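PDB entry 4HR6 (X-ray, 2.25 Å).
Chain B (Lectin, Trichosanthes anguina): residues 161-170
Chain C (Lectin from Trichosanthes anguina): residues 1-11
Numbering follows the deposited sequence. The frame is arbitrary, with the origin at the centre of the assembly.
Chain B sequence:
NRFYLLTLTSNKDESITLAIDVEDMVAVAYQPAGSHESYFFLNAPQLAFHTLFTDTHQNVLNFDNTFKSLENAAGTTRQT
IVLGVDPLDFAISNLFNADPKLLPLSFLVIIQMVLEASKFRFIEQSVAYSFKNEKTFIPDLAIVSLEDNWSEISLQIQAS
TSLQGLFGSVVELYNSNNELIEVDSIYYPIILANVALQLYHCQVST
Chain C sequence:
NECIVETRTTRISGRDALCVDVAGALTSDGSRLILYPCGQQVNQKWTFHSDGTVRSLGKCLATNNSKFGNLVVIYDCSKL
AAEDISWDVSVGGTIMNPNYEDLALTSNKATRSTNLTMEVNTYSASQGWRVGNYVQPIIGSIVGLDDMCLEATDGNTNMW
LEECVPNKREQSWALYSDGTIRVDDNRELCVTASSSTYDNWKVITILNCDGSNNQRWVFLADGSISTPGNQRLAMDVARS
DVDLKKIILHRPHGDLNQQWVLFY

Chain B, residues 161-170: TSLQGLFGSV
Chain C (1-11) NECIVETRTTR

Thr B161 and Ser B162 belong to a 3-10 segment that begins earlier in chain B; the chain then folds through a type I' turn from Leu B163 to Leu B166, closed by Leu B166 N to Leu B163 O at 3.1 Å. Gln B164 (phi/psi 65/27) and Gly B165 (82/9) occupy the left-handed corner positions. Leu B166 (-89/140) and Phe B167 (-76/157) are extended, and the chain turns a corner at Gly B168 and Ser B169. Chain C is extended at Ile C4 and Val C5 (-120/120) and bends at Glu C6 (-83/-49); Arg C8 (-146/147) and Thr C9 (-116/122) lie in a strand. In register, CA of Ser B162 lies 5.9 Å from CA of Ile C4, CA of Gly B168 5.4 Å from CA of Val C5, and CA of Leu B166 7.2 Å from CA of Arg C8.

Two hydrogen bonds join the stretches, each pairing backbone with side chain. Val C5 N donates to Ser B162 OG (3.0 Å, 159°), with the serine in rotamer p. Arg C8, its first three chi angles all m, curls so that NH1 donates to Phe B167 O (2.8 Å, 145°), which lies at the guanidinium edge, near its plane. Arg C8 NH2 also bonds weakly to Thr C9 O at 3.2 Å.

Val C5 (chi1 t) points toward chain B: its CG1 is 4.2 Å from Leu B163 CD2 and 3.8 Å from Gly B168 CA. An ideal CB on Gly B168 would lie a tight 3.4 Å from Val C5 CG2. Leu B163 (t, p) packs CD2 3.7 Å from Arg C8 N, and its CB is 3.7 Å from Val C5 O. Leu B166 (chi1 m, chi2 147°) places CD2 3.9 Å from Arg C8 NH1 and 3.7 Å from Thr C10 CG2, the two directions about 99° apart, with Thr C10 in rotamer t. Phe B167 (chi1 m) has its CA-to-CB bond directed away from chain C; its backbone O accepts the bond from Arg C8 NH1.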

# COMPACT_ATOMS: atom_id res chain seq x y z
N THR B 161 0.57 -9.30 12.54
CA THR B 161 1.75 -10.12 12.74
C THR B 161 1.47 -11.35 13.60
O THR B 161 2.28 -12.28 13.60
CB THR B 161 2.88 -9.35 13.44
OG1 THR B 161 2.42 -8.86 14.70
CG2 THR B 161 3.35 -8.20 12.57
N SER B 162 0.35 -11.36 14.33
CA SER B 162 -0.01 -12.51 15.18
C SER B 162 -0.83 -13.56 14.43
O SER B 162 -1.01 -14.65 14.94
CB SER B 162 -0.81 -12.04 16.42
OG SER B 162 -2.07 -11.53 16.05
N LEU B 163 -1.32 -13.25 13.24
CA LEU B 163 -2.12 -14.23 12.51
C LEU B 163 -2.00 -14.11 10.98
O LEU B 163 -2.97 -13.79 10.30
CB LEU B 163 -3.59 -14.12 12.93
CG LEU B 163 -4.43 -15.36 12.54
CD1 LEU B 163 -4.13 -16.52 13.47
CD2 LEU B 163 -5.91 -15.07 12.55
N GLN B 164 -0.81 -14.38 10.45
CA GLN B 164 -0.66 -14.64 9.01
C GLN B 164 -0.99 -13.43 8.12
O GLN B 164 -1.42 -13.60 6.99
CB GLN B 164 -1.58 -15.80 8.58
CG GLN B 164 -1.43 -17.10 9.36
CD GLN B 164 -0.39 -18.03 8.74
OE1 GLN B 164 0.58 -17.60 8.11
NE2 GLN B 164 -0.61 -19.33 8.92
N GLY B 165 -0.84 -12.21 8.65
CA GLY B 165 -1.09 -11.01 7.86
C GLY B 165 -2.55 -10.62 7.76
O GLY B 165 -2.90 -9.71 7.02
N LEU B 166 -3.40 -11.29 8.53
CA LEU B 166 -4.80 -10.96 8.57
C LEU B 166 -5.10 -9.90 9.64
O LEU B 166 -4.57 -9.94 10.75
CB LEU B 166 -5.63 -12.22 8.86
CG LEU B 166 -5.67 -13.19 7.66
CD1 LEU B 166 -5.74 -14.64 8.13
CD2 LEU B 166 -6.84 -12.87 6.76
N PHE B 167 -5.98 -8.98 9.28
CA PHE B 167 -6.40 -7.92 10.17
C PHE B 167 -7.38 -8.46 11.21
O PHE B 167 -8.03 -9.48 11.00
CB PHE B 167 -7.09 -6.82 9.35
CG PHE B 167 -6.16 -5.99 8.51
CD1 PHE B 167 -6.66 -4.89 7.83
CD2 PHE B 167 -4.80 -6.25 8.44
CE1 PHE B 167 -5.84 -4.08 7.07
CE2 PHE B 167 -3.97 -5.44 7.68
CZ PHE B 167 -4.50 -4.35 7.00
N GLY B 168 -7.47 -7.76 12.34
CA GLY B 168 -8.44 -8.10 13.37
C GLY B 168 -9.78 -7.49 13.05
O GLY B 168 -10.80 -7.93 13.56
N SER B 169 -9.77 -6.48 12.19
CA SER B 169 -10.97 -5.78 11.82
C SER B 169 -10.85 -5.27 10.37
O SER B 169 -9.76 -5.00 9.88
CB SER B 169 -11.20 -4.63 12.82
OG SER B 169 -11.70 -3.47 12.19
N VAL B 170 -11.99 -5.14 9.70
CA VAL B 170 -12.03 -4.64 8.33
C VAL B 170 -11.82 -3.13 8.30
O VAL B 170 -12.35 -2.41 9.13
CB VAL B 170 -13.38 -4.99 7.67
CG1 VAL B 170 -13.55 -4.29 6.33
CG2 VAL B 170 -13.50 -6.49 7.50
N ASN C 1 -10.70 -3.74 19.04
CA ASN C 1 -9.34 -3.29 18.62
C ASN C 1 -8.27 -3.75 19.59
O ASN C 1 -8.26 -3.33 20.73
CB ASN C 1 -9.28 -1.78 18.50
CG ASN C 1 -9.52 -1.29 17.09
OD1 ASN C 1 -9.83 -2.06 16.19
ND2 ASN C 1 -9.37 0.01 16.90
N GLU C 2 -7.37 -4.60 19.11
CA GLU C 2 -6.28 -5.09 19.93
C GLU C 2 -5.20 -5.65 19.00
O GLU C 2 -5.42 -5.87 17.80
CB GLU C 2 -6.83 -6.07 20.98
CG GLU C 2 -5.96 -7.17 21.51
CD GLU C 2 -5.32 -6.80 22.84
OE1 GLU C 2 -6.02 -7.13 23.85
OE2 GLU C 2 -4.15 -6.23 22.86
N CYS C 3 -4.02 -5.81 19.57
CA CYS C 3 -2.83 -6.15 18.86
C CYS C 3 -2.67 -7.64 18.68
O CYS C 3 -1.71 -8.09 18.08
CB CYS C 3 -1.64 -5.53 19.58
SG CYS C 3 -1.70 -3.73 19.37
N ILE C 4 -3.63 -8.39 19.19
CA ILE C 4 -3.62 -9.83 19.02
C ILE C 4 -4.90 -10.26 18.35
O ILE C 4 -5.97 -9.79 18.68
CB ILE C 4 -3.35 -10.54 20.34
CG1 ILE C 4 -1.95 -10.15 20.83
CG2 ILE C 4 -3.44 -12.05 20.15
CD1 ILE C 4 -1.63 -10.59 22.23
N VAL C 5 -4.76 -11.12 17.34
CA VAL C 5 -5.91 -11.63 16.60
C VAL C 5 -5.90 -13.14 16.77
O VAL C 5 -4.92 -13.80 16.42
CB VAL C 5 -5.80 -11.29 15.10
CG1 VAL C 5 -7.13 -11.52 14.42
CG2 VAL C 5 -5.36 -9.85 14.92
N GLU C 6 -6.97 -13.68 17.34
CA GLU C 6 -7.00 -15.10 17.71
C GLU C 6 -7.37 -15.98 16.51
O GLU C 6 -6.70 -16.99 16.24
CB GLU C 6 -7.97 -15.33 18.88
N THR C 7 -8.44 -15.60 15.82
CA THR C 7 -8.88 -16.30 14.62
C THR C 7 -9.55 -15.33 13.66
O THR C 7 -10.09 -14.30 14.07
CB THR C 7 -9.91 -17.41 14.93
OG1 THR C 7 -11.16 -16.81 15.28
CG2 THR C 7 -9.45 -18.32 16.08
N ARG C 8 -9.55 -15.67 12.37
CA ARG C 8 -10.22 -14.87 11.35
C ARG C 8 -10.80 -15.75 10.25
O ARG C 8 -10.21 -16.77 9.91
CB ARG C 8 -9.24 -13.88 10.71
CG ARG C 8 -9.12 -12.54 11.42
CD ARG C 8 -10.36 -11.69 11.32
NE ARG C 8 -11.04 -11.75 10.02
CZ ARG C 8 -10.55 -11.26 8.87
NH1 ARG C 8 -9.34 -10.72 8.80
NH2 ARG C 8 -11.28 -11.36 7.76
N THR C 9 -11.91 -15.31 9.69
CA THR C 9 -12.56 -16.02 8.59
C THR C 9 -12.53 -15.15 7.35
O THR C 9 -13.03 -14.03 7.37
CB THR C 9 -14.01 -16.38 8.98
OG1 THR C 9 -13.96 -17.32 10.05
CG2 THR C 9 -14.76 -16.99 7.83
N THR C 10 -11.93 -15.65 6.28
CA THR C 10 -11.80 -14.88 5.03
C THR C 10 -11.91 -15.79 3.78
O THR C 10 -12.29 -16.96 3.89
CB THR C 10 -10.47 -14.12 5.04
OG1 THR C 10 -10.40 -13.21 3.93
CG2 THR C 10 -9.30 -15.07 5.00
N ARG C 11 -11.58 -15.25 2.60
CA ARG C 11 -11.46 -16.06 1.38
C ARG C 11 -10.01 -16.15 0.92
O ARG C 11 -9.15 -15.36 1.34
CB ARG C 11 -12.32 -15.51 0.24
CG ARG C 11 -13.82 -15.65 0.49
CD ARG C 11 -14.59 -14.39 0.11
NE ARG C 11 -15.38 -14.55 -1.09
CZ ARG C 11 -15.96 -13.56 -1.75
NH1 ARG C 11 -15.84 -12.30 -1.36
NH2 ARG C 11 -16.67 -13.84 -2.84